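PDB 5K8R: protocadherin gamma-B3 from Homo sapiens, which probably mediates calcium-dependent, homophilic cell adhesion through antiparallel dimers of its first four cadherin repeats, and may help set specific neuronal connections. Local coordinates for the interface of chains A and B. Coordinates in Å, arbitrary orientation; residue numbers count along the deposited sequence, not the author numbering. Chains: chain A/B, Protocadherin gamma-B3.

Contact 1: the interface of chains A and B. Residues chain A 124-126; chain B 253.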
ATOM      1  N   LEU A 124     -23.785  -5.977  -0.004  1.00 35.98           N
ATOM      2  CA  LEU A 124     -24.571  -4.859  -0.505  1.00 33.47           C
ATOM      3  C   LEU A 124     -25.632  -4.488   0.519  1.00 31.28           C
ATOM      4  O   LEU A 124     -26.177  -5.358   1.206  1.00 37.27           O
ATOM      5  CB  LEU A 124     -25.234  -5.196  -1.843  1.00 25.82           C
ATOM      6  CG  LEU A 124     -24.297  -5.325  -3.042  1.00 36.51           C
ATOM      7  CD1 LEU A 124     -25.092  -5.601  -4.308  1.00 40.98           C
ATOM      8  CD2 LEU A 124     -23.458  -4.067  -3.188  1.00 20.13           C
ATOM      9  N   GLU A 125     -25.922  -3.194   0.620  1.00 30.06           N
ATOM     10  CA  GLU A 125     -26.955  -2.739   1.538  1.00 35.27           C
ATOM     11  C   GLU A 125     -28.326  -3.186   1.048  1.00 34.73           C
ATOM     12  O   GLU A 125     -28.672  -2.997  -0.122  1.00 37.77           O
ATOM     13  CB  GLU A 125     -26.914  -1.219   1.681  1.00 31.65           C
ATOM     14  CG  GLU A 125     -28.018  -0.667   2.563  1.00 47.13           C
ATOM     15  CD  GLU A 125     -27.793   0.779   2.948  1.00 74.62           C
ATOM     16  OE1 GLU A 125     -27.075   1.490   2.212  1.00 84.65           O
ATOM     17  OE2 GLU A 125     -28.328   1.200   3.993  1.00 88.37           O
ATOM     18  N   SER A 126     -29.101  -3.786   1.945  1.00 32.58           N
ATOM     19  CA  SER A 126     -30.431  -4.252   1.598  1.00 36.77           C
ATOM     20  C   SER A 126     -31.426  -3.095   1.604  1.00 40.06           C
ATOM     21  O   SER A 126     -31.194  -2.041   2.203  1.00 27.15           O
ATOM     22  CB  SER A 126     -30.884  -5.345   2.567  1.00 25.53           C
ATOM     23  OG  SER A 126     -32.145  -5.870   2.193  1.00 56.13           O
TER
ATOM     24  N   ASN B 253     -26.874  -1.868   7.090  1.00 50.96           N
ATOM     25  CA  ASN B 253     -28.304  -2.170   6.979  1.00 53.18           C
ATOM     26  C   ASN B 253     -29.096  -1.549   8.127  1.00 54.58           C
ATOM     27  O   ASN B 253     -30.051  -2.133   8.642  1.00 63.84           O
ATOM     28  CB  ASN B 253     -28.542  -3.680   6.907  1.00 38.89           C
ATOM     29  CG  ASN B 253     -28.008  -4.292   5.629  1.00 54.18           C
ATOM     30  OD1 ASN B 253     -28.212  -3.757   4.540  1.00 65.26           O
ATOM     31  ND2 ASN B 253     -27.314  -5.417   5.755  1.00 60.68           N
TER
HETATM   32  O   HOH W   1     -27.374  -6.893   2.971  1.00 45.34           O

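Contact 2: the interface of chains A and B. Residues chain A 321-322, 335-337; chain B 81-84.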
ATOM      1  N   SER A 321      72.965  10.851 -25.335  1.00 45.35           N
ATOM      2  CA  SER A 321      74.214  11.224 -25.990  1.00 45.51           C
ATOM      3  C   SER A 321      75.374  10.642 -25.194  1.00 41.87           C
ATOM      4  O   SER A 321      75.197  10.120 -24.090  1.00 51.16           O
ATOM      5  CB  SER A 321      74.355  12.744 -26.120  1.00 43.48           C
ATOM      6  OG  SER A 321      74.278  13.374 -24.854  1.00 50.51           O
ATOM      7  N   GLU A 322      76.571  10.741 -25.775  1.00 42.40           N
ATOM      8  CA  GLU A 322      77.800  10.306 -25.109  1.00 56.98           C
ATOM      9  C   GLU A 322      78.323  11.443 -24.231  1.00 55.12           C
ATOM     10  O   GLU A 322      79.308  12.116 -24.541  1.00 63.64           O
ATOM     11  CB  GLU A 322      78.841   9.869 -26.131  1.00 64.54           C
ATOM     12  CG  GLU A 322      78.411   8.724 -27.025  1.00 66.92           C
ATOM     13  CD  GLU A 322      79.565   8.151 -27.825  1.00 76.07           C
ATOM     14  OE1 GLU A 322      80.709   8.620 -27.639  1.00 75.11           O
ATOM     15  OE2 GLU A 322      79.329   7.234 -28.639  1.00 72.02           O
ATOM     16  N   ALA A 335      76.756   8.779 -35.118  1.00 45.85           N
ATOM     17  CA  ALA A 335      75.679   8.994 -34.161  1.00 31.27           C
ATOM     18  C   ALA A 335      76.148   9.919 -33.045  1.00 39.82           C
ATOM     19  O   ALA A 335      77.205   9.704 -32.446  1.00 57.04           O
ATOM     20  CB  ALA A 335      75.207   7.660 -33.584  1.00 42.80           C
ATOM     21  N   VAL A 336      75.355  10.950 -32.769  1.00 42.05           N
ATOM     22  CA  VAL A 336      75.745  11.998 -31.834  1.00 39.13           C
ATOM     23  C   VAL A 336      74.709  12.109 -30.723  1.00 48.47           C
ATOM     24  O   VAL A 336      75.049  12.370 -29.562  1.00 49.18           O
ATOM     25  CB  VAL A 336      75.934  13.336 -32.574  1.00 36.91           C
ATOM     26  CG1 VAL A 336      76.220  14.466 -31.604  1.00 48.64           C
ATOM     27  CG2 VAL A 336      77.053  13.211 -33.594  1.00 33.79           C
ATOM     28  N   ALA A 337      73.440  11.893 -31.063  1.00 49.67           N
ATOM     29  CA  ALA A 337      72.373  11.937 -30.076  1.00 38.84           C
ATOM     30  C   ALA A 337      71.266  10.980 -30.491  1.00 36.72           C
ATOM     31  O   ALA A 337      71.089  10.685 -31.676  1.00 43.22           O
ATOM     32  CB  ALA A 337      71.816  13.356 -29.908  1.00 32.69           C
TER
ATOM     33  N   GLU B  81      76.209   3.451 -25.943  1.00 44.97           N
ATOM     34  CA  GLU B  81      77.048   4.431 -26.612  1.00 44.68           C
ATOM     35  C   GLU B  81      78.304   3.751 -27.141  1.00 43.32           C
ATOM     36  O   GLU B  81      78.624   2.614 -26.783  1.00 38.31           O
ATOM     37  CB  GLU B  81      77.406   5.600 -25.685  1.00 40.57           C
ATOM     38  CG  GLU B  81      77.811   5.210 -24.279  1.00 46.29           C
ATOM     39  CD  GLU B  81      78.103   6.416 -23.409  1.00 50.05           C
ATOM     40  OE1 GLU B  81      78.800   7.337 -23.884  1.00 57.85           O
ATOM     41  OE2 GLU B  81      77.626   6.450 -22.255  1.00 60.87           O
ATOM     42  N   LYS B  82      79.009   4.475 -28.006  1.00 39.02           N
ATOM     43  CA  LYS B  82      80.180   3.961 -28.715  1.00 40.32           C
ATOM     44  C   LYS B  82      79.915   2.624 -29.412  1.00 42.13           C
ATOM     45  O   LYS B  82      80.469   1.599 -29.013  1.00 55.07           O
ATOM     46  CB  LYS B  82      81.362   3.819 -27.753  1.00 45.17           C
ATOM     47  CG  LYS B  82      81.815   5.131 -27.138  1.00 51.65           C
ATOM     48  CD  LYS B  82      82.991   4.925 -26.199  1.00 60.14           C
ATOM     49  CE  LYS B  82      83.468   6.243 -25.617  1.00 74.16           C
ATOM     50  NZ  LYS B  82      82.386   6.944 -24.872  1.00 84.68           N
ATOM     51  N   PRO B  83      79.067   2.625 -30.455  1.00 36.86           N
ATOM     52  CA  PRO B  83      78.288   3.759 -30.965  1.00 37.94           C
ATOM     53  C   PRO B  83      76.935   3.897 -30.266  1.00 46.13           C
ATOM     54  O   PRO B  83      76.487   2.955 -29.611  1.00 50.62           O
ATOM     55  CB  PRO B  83      78.106   3.413 -32.440  1.00 38.03           C
ATOM     56  CG  PRO B  83      78.039   1.929 -32.446  1.00 38.55           C
ATOM     57  CD  PRO B  83      78.960   1.453 -31.344  1.00 40.22           C
ATOM     58  N   LEU B  84      76.302   5.059 -30.400  1.00 43.61           N
ATOM     59  CA  LEU B  84      74.996   5.280 -29.792  1.00 39.30           C
ATOM     60  C   LEU B  84      73.929   4.467 -30.513  1.00 37.67           C
ATOM     61  O   LEU B  84      73.868   4.460 -31.747  1.00 44.50           O
ATOM     62  CB  LEU B  84      74.638   6.764 -29.824  1.00 38.25           C
ATOM     63  CG  LEU B  84      75.218   7.643 -28.716  1.00 35.55           C
ATOM     64  CD1 LEU B  84      74.951   9.106 -29.011  1.00 34.31           C
ATOM     65  CD2 LEU B  84      74.624   7.256 -27.371  1.00 33.68           C
TER
HETATM   66  O   HOH W   2      77.644   7.814 -31.000  1.00 71.94           O

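Contact 1: the interface of chains A and B
The loop that follows strand 121-123 of chain A, in the second cadherin repeat, meets the turn between strand 248-252 and helix 256-259 of chain B, in the third. B:Asn253 reaches over with its side-chain amide and spans the backbone of three consecutive residues, A:Leu124 to A:Ser126. Its carbonyl oxygen OD1 accepts a hydrogen bond from the amide N of A:Ser126 at 2.7 Å; the bond is nearly straight at the hydrogen (167°), and the donor lies tilted 22° from the carbonyl plane. The other branch of the amide, ND2, works through a water molecule, 3.2 Å from ND2 of B:Asn253 and 2.6 Å from the carbonyl O of A:Leu124. The two ends of the amide thus serve a backbone donor directly and a backbone acceptor through water, a pattern that would probably favour one orientation of the amide over its flipped form. With CG anti to its carbonyl carbon (chi1 -67°), the side chain of B:Asn253 leaves a turn of positive phi and brings OD1 to the A:Ser126 amide. A:Glu125 brushes the amide: its CG passes 3.7 Å from OD1 of B:Asn253, the two side chains running past each other in opposite directions. Because chain A offers mainly backbone here, this small polar patch probably helps keep the second and third repeats in register within the antiparallel homodimer more than it reads the side chains of the partner.

Contact 2: the interface of chains A and B
A:Glu322 crosses B:Glu81 and B:Lys82 obliquely, its chain extended beyond CG and its carboxylate divided between two tasks. OE2 accepts a hydrogen bond from the backbone N of B:Lys82 at 2.8 Å, the donor coming from above the carboxylate plane, 53° out of it. OE1 faces the ammonium group of the same residue in a looser salt bridge, 3.6 Å from B:Lys82 NZ. The lysine chain runs extended and then bends at its last torsion (chi4 59°), which brings NZ back toward both A:Glu322 and B:Glu81. NZ also pairs with B:Glu81 OE1 at 3.7 Å, and its charge probably eases the approach of the two carboxylates, whose planes are turned 47° apart. Lower on the chain, CG of A:Glu322 packs against CB of B:Glu81 (3.5 Å) and CG of B:Leu84 (3.8 Å). B:Leu84 itself points between the two chain A segments, with CD1 against CA of A:Ser321 and the backbone of A:Val336, and CB 3.9 Å from the methyl group of A:Ala335. A water bridges OE2 of A:Glu322 and the backbone N of B:Leu84; it lies very close to the carbonyl O of A:Ala335, which makes its exact place less certain. A glutamine at A:Glu322 would probably leave the ammonium of B:Lys82 without its charged mate across the interface. In the fold, the end of strand 316-321 with the loop residue A:Glu322 that follows it, and the start of strand 335-342, all in the fourth cadherin repeat, receive the first-repeat loop between strands 73-80 and 85-94, whose B:Lys82-B:Pro83 peptide bond is cis.

Contact 1 and contact 2 share no residue or secondary-structure element, and the centres of their C-alpha atoms lie about 109 Å apart along the elongated dimer. Contact 1 pairs the second repeat of chain A with the third of chain B, whereas contact 2 joins the fourth repeat of chain A to the first of chain B. Pairings of second with third and fourth with first are what an antiparallel arrangement of the two chains requires. The two-fold symmetry gives each contact a twin with the chains exchanged, and together they spread the contact surface over all four repeats.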